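Local coordinates for protein pngf-ii (Elizabethkingia meningoseptica, PDB 4R4X) that probably cleaves N-linked glycans from glycoproteins as a bacterial peptide:N-glycosidase, hydrolysing the bond between the innermost sugar and asparagine, at residues F46-V50 against Q62-N68; K93-Y97 against E147-V151; Y115-V121 against D131-V135. One frame throughout, in Å; residues are numbered along the deposited sequence.

Contact 1: F46-V50 against Q62-N68; sequences FPFEV and QFAFLNN
Residues 48-50 and 62-65 are the facing portions of strands 48-54 and 59-65, which form an antiparallel hairpin; the axes of these short portions come within 4.7 Å, with N-to-C directions at 153°. F48 with F65 and V50 with F63 are hydrogen-bonded pairs (CA-CA 5.3 and 5.2 Å), and E49 with A64 is the non-hydrogen-bonded pair between them (CA-CA 4.5 Å). A cis peptide bond precedes P47 just before the strand begins, and beyond F65 the partner leaves the sheet at L66.

Four backbone hydrogen bonds set this register: F48 N to F65 O 3.2 Å, F65 N to F48 O 2.8 Å, V50 N to F63 O 2.9 Å and F63 N to V50 O 2.9 Å. CA-H...O contacts supplement them, including E49 CA to F63 O at 3.1 Å and P47 CA to F65 O at 3.2 Å.

One side-chain bond crosses, Q62 NE2 to E49 OE1 at 3.2 Å, on the sheet face that carries A64. E49 OE1 also bonds the hydroxyl of Y176 in helix 173-182, which covers this face.

F48, V50, F63 and F65 line the other face. F48 (chi1 p) and F65 (chi1 m) form an offset stack, centroids 4.5 Å apart and planes at 18°, with F65 CB 3.6 Å from the F48 centroid. V50 CB lies 4.2 Å from F65 CE1. At the open end, the F46 ring (chi1 m) reaches along 65-68, with CE1 3.3 Å from N67 O.

Chemically the hairpin is two-faced: aromatic packing dominates one side, while the other combines a polar cross-strand bond with apolar helix packing.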
ATOM      1  N   PHE A  46     -19.801   3.210  -8.258  1.00 23.93           N
ATOM      2  CA  PHE A  46     -18.610   3.918  -8.749  1.00 24.83           C
ATOM      3  C   PHE A  46     -17.353   3.053  -8.562  1.00 24.57           C
ATOM      4  O   PHE A  46     -17.279   2.292  -7.618  1.00 23.22           O
ATOM      5  CB  PHE A  46     -18.406   5.222  -8.006  1.00 25.53           C
ATOM      6  CG  PHE A  46     -19.575   6.150  -8.083  1.00 27.96           C
ATOM      7  CD1 PHE A  46     -19.900   6.782  -9.272  1.00 27.78           C
ATOM      8  CD2 PHE A  46     -20.343   6.414  -6.949  1.00 29.84           C
ATOM      9  CE1 PHE A  46     -20.974   7.654  -9.338  1.00 29.04           C
ATOM     10  CE2 PHE A  46     -21.415   7.288  -7.013  1.00 29.44           C
ATOM     11  CZ  PHE A  46     -21.731   7.905  -8.204  1.00 28.86           C
ATOM     12  N   PRO A  47     -16.375   3.144  -9.477  1.00 22.18           N
ATOM     13  CA  PRO A  47     -16.387   3.921 -10.711  1.00 21.39           C
ATOM     14  C   PRO A  47     -17.100   3.160 -11.811  1.00 19.75           C
ATOM     15  O   PRO A  47     -17.044   1.945 -11.841  1.00 19.05           O
ATOM     16  CB  PRO A  47     -14.904   4.051 -11.042  1.00 21.74           C
ATOM     17  CG  PRO A  47     -14.310   2.775 -10.551  1.00 21.43           C
ATOM     18  CD  PRO A  47     -15.132   2.370  -9.332  1.00 22.25           C
ATOM     19  N   PHE A  48     -17.788   3.873 -12.700  1.00 19.37           N
ATOM     20  CA  PHE A  48     -18.353   3.264 -13.885  1.00 17.91           C
ATOM     21  C   PHE A  48     -18.094   4.155 -15.098  1.00 16.95           C
ATOM     22  O   PHE A  48     -17.783   5.332 -14.942  1.00 17.39           O
ATOM     23  CB  PHE A  48     -19.842   2.917 -13.711  1.00 17.87           C
ATOM     24  CG  PHE A  48     -20.753   4.099 -13.523  1.00 17.91           C
ATOM     25  CD1 PHE A  48     -21.205   4.822 -14.596  1.00 17.58           C
ATOM     26  CD2 PHE A  48     -21.212   4.437 -12.257  1.00 18.38           C
ATOM     27  CE1 PHE A  48     -22.066   5.895 -14.423  1.00 17.37           C
ATOM     28  CE2 PHE A  48     -22.060   5.515 -12.073  1.00 18.98           C
ATOM     29  CZ  PHE A  48     -22.510   6.229 -13.167  1.00 17.85           C
ATOM     30  N   GLU A  49     -18.180   3.566 -16.283  1.00 17.06           N
ATOM     31  CA  GLU A  49     -17.872   4.283 -17.521  1.00 17.10           C
ATOM     32  C   GLU A  49     -18.975   4.241 -18.550  1.00 16.26           C
ATOM     33  O   GLU A  49     -19.741   3.274 -18.653  1.00 15.81           O
ATOM     34  CB  GLU A  49     -16.612   3.737 -18.160  1.00 17.80           C
ATOM     35  CG  GLU A  49     -15.338   4.040 -17.394  1.00 19.54           C
ATOM     36  CD  GLU A  49     -14.160   3.384 -18.068  1.00 20.87           C
ATOM     37  OE1 GLU A  49     -13.579   4.020 -18.987  1.00 21.12           O
ATOM     38  OE2 GLU A  49     -13.854   2.232 -17.688  1.00 21.58           O
ATOM     39  N   VAL A  50     -19.006   5.300 -19.337  1.00 15.35           N
ATOM     40  CA  VAL A  50     -19.883   5.413 -20.487  1.00 16.59           C
ATOM     41  C   VAL A  50     -19.045   5.870 -21.683  1.00 16.83           C
ATOM     42  O   VAL A  50     -18.047   6.574 -21.518  1.00 15.51           O
ATOM     43  CB  VAL A  50     -20.989   6.450 -20.122  1.00 17.95           C
ATOM     44  CG1 VAL A  50     -21.491   7.217 -21.311  1.00 19.74           C
ATOM     45  CG2 VAL A  50     -22.113   5.772 -19.354  1.00 17.84           C
ATOM     46  N   GLN A  62     -14.735   8.921 -23.764  1.00 19.51           N
ATOM     47  CA  GLN A  62     -14.912   7.987 -22.692  1.00 19.74           C
ATOM     48  C   GLN A  62     -15.068   8.789 -21.405  1.00 17.92           C
ATOM     49  O   GLN A  62     -14.247   9.648 -21.114  1.00 17.56           O
ATOM     50  CB  GLN A  62     -13.691   7.072 -22.609  1.00 22.88           C
ATOM     51  CG  GLN A  62     -13.920   5.835 -21.778  1.00 25.20           C
ATOM     52  CD  GLN A  62     -14.805   4.798 -22.448  1.00 28.08           C
ATOM     53  OE1 GLN A  62     -14.966   4.766 -23.673  1.00 29.73           O
ATOM     54  NE2 GLN A  62     -15.364   3.920 -21.640  1.00 29.66           N
ATOM     55  N   PHE A  63     -16.097   8.477 -20.638  1.00 16.65           N
ATOM     56  CA  PHE A  63     -16.422   9.191 -19.406  1.00 15.85           C
ATOM     57  C   PHE A  63     -16.364   8.214 -18.251  1.00 15.35           C
ATOM     58  O   PHE A  63     -16.932   7.135 -18.344  1.00 14.82           O
ATOM     59  CB  PHE A  63     -17.859   9.730 -19.453  1.00 15.85           C
ATOM     60  CG  PHE A  63     -18.124  10.677 -20.575  1.00 16.18           C
ATOM     61  CD1 PHE A  63     -18.510  10.207 -21.815  1.00 16.77           C
ATOM     62  CD2 PHE A  63     -18.004  12.053 -20.390  1.00 16.48           C
ATOM     63  CE1 PHE A  63     -18.771  11.098 -22.856  1.00 17.27           C
ATOM     64  CE2 PHE A  63     -18.254  12.940 -21.427  1.00 16.84           C
ATOM     65  CZ  PHE A  63     -18.642  12.461 -22.665  1.00 16.97           C
ATOM     66  N   ALA A  64     -15.755   8.632 -17.153  1.00 14.67           N
ATOM     67  CA  ALA A  64     -15.695   7.843 -15.937  1.00 15.55           C
ATOM     68  C   ALA A  64     -16.371   8.601 -14.801  1.00 15.54           C
ATOM     69  O   ALA A  64     -16.004   9.730 -14.506  1.00 15.57           O
ATOM     70  CB  ALA A  64     -14.240   7.523 -15.578  1.00 15.92           C
ATOM     71  N   PHE A  65     -17.346   7.954 -14.174  1.00 15.79           N
ATOM     72  CA  PHE A  65     -18.093   8.541 -13.079  1.00 17.51           C
ATOM     73  C   PHE A  65     -17.402   8.042 -11.813  1.00 17.76           C
ATOM     74  O   PHE A  65     -17.440   6.871 -11.534  1.00 17.30           O
ATOM     75  CB  PHE A  65     -19.550   8.080 -13.129  1.00 18.45           C
ATOM     76  CG  PHE A  65     -20.322   8.627 -14.306  1.00 20.61           C
ATOM     77  CD1 PHE A  65     -19.931   8.356 -15.611  1.00 21.18           C
ATOM     78  CD2 PHE A  65     -21.458   9.403 -14.101  1.00 23.18           C
ATOM     79  CE1 PHE A  65     -20.645   8.861 -16.696  1.00 23.49           C
ATOM     80  CE2 PHE A  65     -22.175   9.909 -15.184  1.00 24.75           C
ATOM     81  CZ  PHE A  65     -21.763   9.635 -16.482  1.00 23.39           C
ATOM     82  N   LEU A  66     -16.740   8.931 -11.097  1.00 20.14           N
ATOM     83  CA  LEU A  66     -15.823   8.505 -10.027  1.00 22.15           C
ATOM     84  C   LEU A  66     -16.503   8.491  -8.694  1.00 24.70           C
ATOM     85  O   LEU A  66     -16.214   7.637  -7.828  1.00 25.83           O
ATOM     86  CB  LEU A  66     -14.617   9.430  -9.968  1.00 22.08           C
ATOM     87  CG  LEU A  66     -13.833   9.522 -11.275  1.00 22.59           C
ATOM     88  CD1 LEU A  66     -12.617  10.387 -11.045  1.00 23.55           C
ATOM     89  CD2 LEU A  66     -13.439   8.143 -11.768  1.00 23.29           C
ATOM     90  N   ASN A  67     -17.391   9.455  -8.514  1.00 24.68           N
ATOM     91  CA  ASN A  67     -18.170   9.547  -7.285  1.00 28.96           C
ATOM     92  C   ASN A  67     -19.414  10.361  -7.630  1.00 30.08           C
ATOM     93  O   ASN A  67     -19.646  10.637  -8.812  1.00 28.65           O
ATOM     94  CB  ASN A  67     -17.311  10.131  -6.150  1.00 28.70           C
ATOM     95  CG  ASN A  67     -16.643  11.447  -6.527  1.00 29.02           C
ATOM     96  OD1 ASN A  67     -15.425  11.558  -6.617  1.00 31.15           O
ATOM     97  ND2 ASN A  67     -17.439  12.457  -6.696  1.00 30.58           N
ATOM     98  N   ASN A  68     -20.215  10.736  -6.638  1.00 31.28           N
ATOM     99  CA  ASN A  68     -21.497  11.387  -6.909  1.00 35.11           C
ATOM    100  C   ASN A  68     -21.386  12.732  -7.612  1.00 34.94           C
ATOM    101  O   ASN A  68     -22.357  13.200  -8.218  1.00 36.45           O
ATOM    102  CB  ASN A  68     -22.295  11.579  -5.618  1.00 39.57           C
ATOM    103  CG  ASN A  68     -22.715  10.270  -5.004  1.00 45.12           C
ATOM    104  OD1 ASN A  68     -23.819   9.788  -5.253  1.00 50.62           O
ATOM    105  ND2 ASN A  68     -21.825   9.668  -4.215  1.00 48.46           N
TER

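Contact 2: K93-Y97 against E147-V151; sequences KILGY and EATSV
K93 and I94 end an extended strand that reverses through a type I' turn spanning I94 to Y97, closed by I94 N to Y97 O at 3.0 Å and Y97 N to I94 O at 2.9 Å. K93 stays out of reach of 147-151; its NZ makes a weak 3.3 Å bond to G96 O. I94 (chi1 m, chi2 t) directs its CA-to-CB bond toward the partner, placing CG2 4.0 Å from E147 OE2.

L95, in the left-handed region (phi/psi 50/35), projects from the turn with chi1 m and chi2 t. Its CD1 touches the backbone at the bend, 3.7 Å from each of A148 O, T149 C and S150 N, and lies 3.8 Å from A148 CB and 4.0 Å from V151 CG2. The backbones are well separated, with L95 and S150 CA atoms 7.2 Å apart. G96 (85/0) supplies the other left-handed position, where a CB would jam against the preceding carbonyl.

Y97 (chi1 m) lays its ring beside V151 (chi1 t), CE2 to CB 3.9 Å. Its OH is 2.6 Å from a water that donates to V151 O at 2.7 Å, the polar link between the segments.

In 147-151, T149 and S150 both face T7 of strand 3-12, a classic beta bulge where the chain turns a corner. The arrangement is that of a tight two-residue hairpin turn packed by its side chains against a bulged strand of the same curled sheet.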
ATOM      1  N   LYS A  93     -29.479 -12.622 -41.126  1.00 17.45           N
ATOM      2  CA  LYS A  93     -30.327 -11.661 -40.448  1.00 18.52           C
ATOM      3  C   LYS A  93     -30.267 -11.824 -38.941  1.00 17.59           C
ATOM      4  O   LYS A  93     -30.158 -12.947 -38.424  1.00 16.85           O
ATOM      5  CB  LYS A  93     -31.775 -11.815 -40.921  1.00 20.90           C
ATOM      6  CG  LYS A  93     -32.061 -11.251 -42.282  1.00 23.43           C
ATOM      7  CD  LYS A  93     -33.487 -11.607 -42.644  1.00 27.26           C
ATOM      8  CE  LYS A  93     -33.996 -10.895 -43.873  1.00 30.51           C
ATOM      9  NZ  LYS A  93     -34.626  -9.602 -43.477  1.00 33.63           N
ATOM     10  N   ILE A  94     -30.332 -10.689 -38.237  1.00 16.69           N
ATOM     11  CA  ILE A  94     -30.511 -10.665 -36.796  1.00 17.26           C
ATOM     12  C   ILE A  94     -31.659  -9.699 -36.513  1.00 17.27           C
ATOM     13  O   ILE A  94     -31.642  -8.548 -36.978  1.00 16.37           O
ATOM     14  CB  ILE A  94     -29.226 -10.226 -36.064  1.00 18.24           C
ATOM     15  CG1 ILE A  94     -28.143 -11.297 -36.265  1.00 18.53           C
ATOM     16  CG2 ILE A  94     -29.493  -9.974 -34.575  1.00 17.70           C
ATOM     17  CD1 ILE A  94     -26.784 -10.931 -35.720  1.00 19.45           C
ATOM     18  N   LEU A  95     -32.661 -10.190 -35.782  1.00 17.85           N
ATOM     19  CA  LEU A  95     -33.862  -9.418 -35.465  1.00 18.22           C
ATOM     20  C   LEU A  95     -34.499  -8.780 -36.671  1.00 17.91           C
ATOM     21  O   LEU A  95     -35.034  -7.664 -36.595  1.00 17.68           O
ATOM     22  CB  LEU A  95     -33.520  -8.340 -34.438  1.00 18.25           C
ATOM     23  CG  LEU A  95     -32.933  -8.893 -33.141  1.00 19.18           C
ATOM     24  CD1 LEU A  95     -32.594  -7.726 -32.236  1.00 20.07           C
ATOM     25  CD2 LEU A  95     -33.853  -9.891 -32.420  1.00 19.96           C
ATOM     26  N   GLY A  96     -34.432  -9.476 -37.800  1.00 17.68           N
ATOM     27  CA  GLY A  96     -35.038  -8.992 -39.019  1.00 17.47           C
ATOM     28  C   GLY A  96     -34.195  -8.037 -39.847  1.00 17.83           C
ATOM     29  O   GLY A  96     -34.658  -7.589 -40.895  1.00 19.53           O
ATOM     30  N   TYR A  97     -32.976  -7.730 -39.383  1.00 16.57           N
ATOM     31  CA  TYR A  97     -32.039  -6.830 -40.082  1.00 16.62           C
ATOM     32  C   TYR A  97     -30.952  -7.593 -40.841  1.00 16.74           C
ATOM     33  O   TYR A  97     -30.362  -8.535 -40.313  1.00 16.93           O
ATOM     34  CB  TYR A  97     -31.385  -5.865 -39.072  1.00 16.57           C
ATOM     35  CG  TYR A  97     -32.401  -4.997 -38.361  1.00 17.30           C
ATOM     36  CD1 TYR A  97     -33.055  -3.974 -39.042  1.00 18.61           C
ATOM     37  CD2 TYR A  97     -32.757  -5.236 -37.043  1.00 18.31           C
ATOM     38  CE1 TYR A  97     -33.998  -3.186 -38.423  1.00 19.53           C
ATOM     39  CE2 TYR A  97     -33.720  -4.450 -36.416  1.00 19.39           C
ATOM     40  CZ  TYR A  97     -34.335  -3.433 -37.122  1.00 19.21           C
ATOM     41  OH  TYR A  97     -35.287  -2.652 -36.525  1.00 21.85           O
ATOM     42  N   GLU A 147     -25.162 -10.528 -28.159  1.00 21.12           N
ATOM     43  CA  GLU A 147     -26.118 -10.411 -29.258  1.00 21.95           C
ATOM     44  C   GLU A 147     -27.315  -9.522 -28.893  1.00 20.86           C
ATOM     45  O   GLU A 147     -27.824  -9.576 -27.784  1.00 21.32           O
ATOM     46  CB  GLU A 147     -26.571 -11.814 -29.709  1.00 24.67           C
ATOM     47  CG  GLU A 147     -27.663 -11.827 -30.772  1.00 28.07           C
ATOM     48  CD  GLU A 147     -27.804 -13.183 -31.485  1.00 31.22           C
ATOM     49  OE1 GLU A 147     -27.214 -14.186 -31.016  1.00 31.35           O
ATOM     50  OE2 GLU A 147     -28.496 -13.238 -32.517  1.00 33.65           O
ATOM     51  N   ALA A 148     -27.759  -8.703 -29.837  1.00 20.42           N
ATOM     52  CA  ALA A 148     -28.945  -7.859 -29.635  1.00 19.57           C
ATOM     53  C   ALA A 148     -30.203  -8.722 -29.443  1.00 20.27           C
ATOM     54  O   ALA A 148     -30.359  -9.741 -30.118  1.00 19.67           O
ATOM     55  CB  ALA A 148     -29.118  -6.926 -30.819  1.00 19.42           C
ATOM     56  N   THR A 149     -31.056  -8.332 -28.492  1.00 20.72           N
ATOM     57  CA  THR A 149     -32.355  -8.969 -28.250  1.00 22.55           C
ATOM     58  C   THR A 149     -33.516  -8.047 -28.645  1.00 22.90           C
ATOM     59  O   THR A 149     -34.620  -8.515 -28.870  1.00 22.33           O
ATOM     60  CB  THR A 149     -32.513  -9.344 -26.766  1.00 23.29           C
ATOM     61  OG1 THR A 149     -32.090  -8.250 -25.968  1.00 23.56           O
ATOM     62  CG2 THR A 149     -31.658 -10.533 -26.426  1.00 24.64           C
ATOM     63  N   SER A 150     -33.276  -6.740 -28.733  1.00 21.37           N
ATOM     64  CA  SER A 150     -34.290  -5.824 -29.241  1.00 20.33           C
ATOM     65  C   SER A 150     -33.653  -4.582 -29.817  1.00 20.16           C
ATOM     66  O   SER A 150     -32.597  -4.159 -29.353  1.00 19.91           O
ATOM     67  CB  SER A 150     -35.297  -5.435 -28.146  1.00 21.46           C
ATOM     68  OG  SER A 150     -34.634  -4.872 -27.042  1.00 22.43           O
ATOM     69  N   VAL A 151     -34.304  -4.034 -30.833  1.00 19.43           N
ATOM     70  CA  VAL A 151     -33.969  -2.765 -31.437  1.00 21.00           C
ATOM     71  C   VAL A 151     -35.278  -1.971 -31.473  1.00 22.01           C
ATOM     72  O   VAL A 151     -36.214  -2.379 -32.159  1.00 22.88           O
ATOM     73  CB  VAL A 151     -33.413  -2.940 -32.872  1.00 19.98           C
ATOM     74  CG1 VAL A 151     -33.139  -1.587 -33.513  1.00 20.81           C
ATOM     75  CG2 VAL A 151     -32.152  -3.798 -32.845  1.00 19.88           C
TER
HETATM   76  O   HOH W   1     -36.645  -3.501 -34.528  1.00 27.20           O

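Contact 3: Y115-V121 against D131-V135; sequences YTNDLKV and DLGLV
Two backbone hydrogen bonds, T116 N to L134 O at 2.8 Å and L134 N to T116 O at 2.9 Å, make T116-L134 an antiparallel hydrogen-bonded pair (CA-CA 5.2 Å); Y115 and V135 form the adjoining non-hydrogen-bonded pair, CA-CA 4.0 Å. N117 (chi1 m) extends the link through ND2 to L132 O at 3.1 Å. T116 OG1 accepts from D118 N at 2.9 Å, an ST turn, and also bonds N98 O; a type I turn then runs from N117 to K120.

Y115 (chi1 p) lays its ring over L132, whose CB is 3.8 Å from the centroid and almost on the ring normal. G133 (161/-156) has its CA 3.7 Å from T116 O, and a CB there would clash with that oxygen. On the T116 side, L134 (chi1 t, chi2 p) brings CD2 within 4.0 Å of L119 CD1 and 4.4 Å of V121 CG2.

Here strand 109-116 ends and its antiparallel neighbour 134-140 begins, with a long irregular connection between them.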
ATOM      1  N   TYR A 115     -22.864  -6.903 -38.444  1.00 16.69           N
ATOM      2  CA  TYR A 115     -23.392  -5.535 -38.436  1.00 16.80           C
ATOM      3  C   TYR A 115     -24.380  -5.308 -39.558  1.00 16.63           C
ATOM      4  O   TYR A 115     -24.271  -5.916 -40.632  1.00 16.59           O
ATOM      5  CB  TYR A 115     -22.256  -4.521 -38.544  1.00 16.91           C
ATOM      6  CG  TYR A 115     -21.450  -4.623 -39.843  1.00 17.23           C
ATOM      7  CD1 TYR A 115     -20.385  -5.514 -39.958  1.00 17.38           C
ATOM      8  CD2 TYR A 115     -21.788  -3.864 -40.972  1.00 17.91           C
ATOM      9  CE1 TYR A 115     -19.659  -5.623 -41.137  1.00 18.24           C
ATOM     10  CE2 TYR A 115     -21.067  -3.967 -42.155  1.00 17.01           C
ATOM     11  CZ  TYR A 115     -20.005  -4.842 -42.235  1.00 17.57           C
ATOM     12  OH  TYR A 115     -19.280  -4.952 -43.406  1.00 17.19           O
ATOM     13  N   THR A 116     -25.335  -4.415 -39.310  1.00 16.44           N
ATOM     14  CA  THR A 116     -26.276  -3.986 -40.330  1.00 17.94           C
ATOM     15  C   THR A 116     -26.121  -2.520 -40.695  1.00 19.13           C
ATOM     16  O   THR A 116     -25.763  -1.684 -39.855  1.00 17.87           O
ATOM     17  CB  THR A 116     -27.752  -4.192 -39.893  1.00 18.28           C
ATOM     18  OG1 THR A 116     -28.625  -3.855 -40.978  1.00 17.64           O
ATOM     19  CG2 THR A 116     -28.108  -3.333 -38.709  1.00 18.44           C
ATOM     20  N   ASN A 117     -26.439  -2.199 -41.951  1.00 19.93           N
ATOM     21  CA  ASN A 117     -26.580  -0.803 -42.339  1.00 21.56           C
ATOM     22  C   ASN A 117     -27.996  -0.440 -42.729  1.00 20.68           C
ATOM     23  O   ASN A 117     -28.238   0.645 -43.255  1.00 21.51           O
ATOM     24  CB  ASN A 117     -25.576  -0.455 -43.420  1.00 24.35           C
ATOM     25  CG  ASN A 117     -24.194  -0.206 -42.834  1.00 26.35           C
ATOM     26  OD1 ASN A 117     -23.995   0.745 -42.083  1.00 31.49           O
ATOM     27  ND2 ASN A 117     -23.272  -1.070 -43.128  1.00 27.33           N
ATOM     28  N   ASP A 118     -28.939  -1.302 -42.355  1.00 20.85           N
ATOM     29  CA  ASP A 118     -30.350  -1.135 -42.708  1.00 20.29           C
ATOM     30  C   ASP A 118     -30.951   0.169 -42.157  1.00 21.15           C
ATOM     31  O   ASP A 118     -31.842   0.757 -42.774  1.00 20.21           O
ATOM     32  CB  ASP A 118     -31.180  -2.320 -42.190  1.00 20.04           C
ATOM     33  CG  ASP A 118     -30.979  -3.631 -43.009  1.00 21.17           C
ATOM     34  OD1 ASP A 118     -30.020  -3.745 -43.799  1.00 21.43           O
ATOM     35  OD2 ASP A 118     -31.789  -4.569 -42.811  1.00 21.49           O
ATOM     36  N   LEU A 119     -30.489   0.604 -40.990  1.00 21.10           N
ATOM     37  CA  LEU A 119     -31.098   1.730 -40.293  1.00 22.03           C
ATOM     38  C   LEU A 119     -30.341   3.046 -40.444  1.00 23.06           C
ATOM     39  O   LEU A 119     -30.728   4.040 -39.826  1.00 24.05           O
ATOM     40  CB  LEU A 119     -31.244   1.413 -38.795  1.00 21.95           C
ATOM     41  CG  LEU A 119     -32.134   0.247 -38.398  1.00 22.40           C
ATOM     42  CD1 LEU A 119     -31.984  -0.085 -36.923  1.00 22.42           C
ATOM     43  CD2 LEU A 119     -33.595   0.518 -38.722  1.00 23.44           C
ATOM     44  N   LYS A 120     -29.271   3.072 -41.233  1.00 23.35           N
ATOM     45  CA  LYS A 120     -28.494   4.311 -41.445  1.00 23.85           C
ATOM     46  C   LYS A 120     -28.081   4.951 -40.102  1.00 23.23           C
ATOM     47  O   LYS A 120     -28.110   6.181 -39.932  1.00 22.13           O
ATOM     48  CB  LYS A 120     -29.258   5.318 -42.315  1.00 26.57           C
ATOM     49  CG  LYS A 120     -29.654   4.785 -43.690  1.00 30.69           C
ATOM     50  CD  LYS A 120     -31.083   4.257 -43.700  1.00 35.34           C
ATOM     51  CE  LYS A 120     -31.387   3.418 -44.939  1.00 39.73           C
ATOM     52  NZ  LYS A 120     -31.309   4.220 -46.197  1.00 40.09           N
ATOM     53  N   VAL A 121     -27.730   4.083 -39.151  1.00 20.87           N
ATOM     54  CA  VAL A 121     -27.103   4.471 -37.900  1.00 19.40           C
ATOM     55  C   VAL A 121     -26.037   3.423 -37.602  1.00 19.80           C
ATOM     56  O   VAL A 121     -26.045   2.317 -38.177  1.00 17.68           O
ATOM     57  CB  VAL A 121     -28.074   4.559 -36.717  1.00 18.87           C
ATOM     58  CG1 VAL A 121     -29.181   5.584 -36.967  1.00 18.84           C
ATOM     59  CG2 VAL A 121     -28.641   3.193 -36.355  1.00 18.77           C
ATOM     60  N   ASP A 131     -17.469   1.833 -36.605  1.00 19.70           N
ATOM     61  CA  ASP A 131     -17.553   2.537 -37.881  1.00 22.18           C
ATOM     62  C   ASP A 131     -18.075   1.686 -39.038  1.00 21.88           C
ATOM     63  O   ASP A 131     -18.236   2.215 -40.120  1.00 23.34           O
ATOM     64  CB  ASP A 131     -16.224   3.162 -38.272  1.00 23.34           C
ATOM     65  CG  ASP A 131     -16.404   4.322 -39.224  1.00 25.80           C
ATOM     66  OD1 ASP A 131     -17.351   5.126 -39.046  1.00 26.88           O
ATOM     67  OD2 ASP A 131     -15.616   4.406 -40.173  1.00 27.78           O
ATOM     68  N   LEU A 132     -18.336   0.393 -38.830  1.00 21.19           N
ATOM     69  CA  LEU A 132     -18.808  -0.485 -39.933  1.00 20.95           C
ATOM     70  C   LEU A 132     -20.301  -0.374 -40.199  1.00 20.15           C
ATOM     71  O   LEU A 132     -20.763  -0.559 -41.329  1.00 19.74           O
ATOM     72  CB  LEU A 132     -18.506  -1.951 -39.648  1.00 20.29           C
ATOM     73  CG  LEU A 132     -17.033  -2.368 -39.522  1.00 20.83           C
ATOM     74  CD1 LEU A 132     -16.958  -3.830 -39.104  1.00 20.06           C
ATOM     75  CD2 LEU A 132     -16.271  -2.129 -40.815  1.00 22.05           C
ATOM     76  N   GLY A 133     -21.056  -0.115 -39.135  1.00 17.30           N
ATOM     77  CA  GLY A 133     -22.496  -0.138 -39.174  1.00 16.56           C
ATOM     78  C   GLY A 133     -22.998  -0.269 -37.751  1.00 16.16           C
ATOM     79  O   GLY A 133     -22.307   0.124 -36.807  1.00 16.07           O
ATOM     80  N   LEU A 134     -24.213  -0.783 -37.606  1.00 15.96           N
ATOM     81  CA  LEU A 134     -24.780  -1.117 -36.303  1.00 16.07           C
ATOM     82  C   LEU A 134     -24.480  -2.580 -36.000  1.00 15.18           C
ATOM     83  O   LEU A 134     -25.035  -3.484 -36.635  1.00 15.04           O
ATOM     84  CB  LEU A 134     -26.287  -0.842 -36.284  1.00 16.41           C
ATOM     85  CG  LEU A 134     -27.024  -1.354 -35.048  1.00 17.22           C
ATOM     86  CD1 LEU A 134     -26.488  -0.726 -33.755  1.00 17.17           C
ATOM     87  CD2 LEU A 134     -28.500  -1.074 -35.232  1.00 17.74           C
ATOM     88  N   VAL A 135     -23.600  -2.802 -35.031  1.00 15.77           N
ATOM     89  CA  VAL A 135     -23.167  -4.137 -34.662  1.00 16.20           C
ATOM     90  C   VAL A 135     -24.249  -4.796 -33.833  1.00 16.35           C
ATOM     91  O   VAL A 135     -24.592  -4.304 -32.759  1.00 18.54           O
ATOM     92  CB  VAL A 135     -21.836  -4.104 -33.883  1.00 15.84           C
ATOM     93  CG1 VAL A 135     -21.447  -5.489 -33.399  1.00 16.11           C
ATOM     94  CG2 VAL A 135     -20.726  -3.519 -34.751  1.00 16.30           C
TER

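All three contacts belong to the N-terminal domain and to one large, curled, mixed beta sheet. Contact 1 comes first along the chain; contact 3 then falls wholly between the two segments of contact 2. The hairpin of contact 1 stands apart, its centre 29 Å from that of contact 2 and 27 Å from that of contact 3. Contacts 2 and 3 have centres 12 Å apart and touch directly: Y97 CE1 is 3.7 Å from L119 CD2, and V151 CG1 is 3.9 Å from L119 CD1. Neighbouring strands 134-140 and 144-154 connect them further, so the turns at 94-97 and 117-120 and the bulged strand 144-154 pack together on the same part of the sheet.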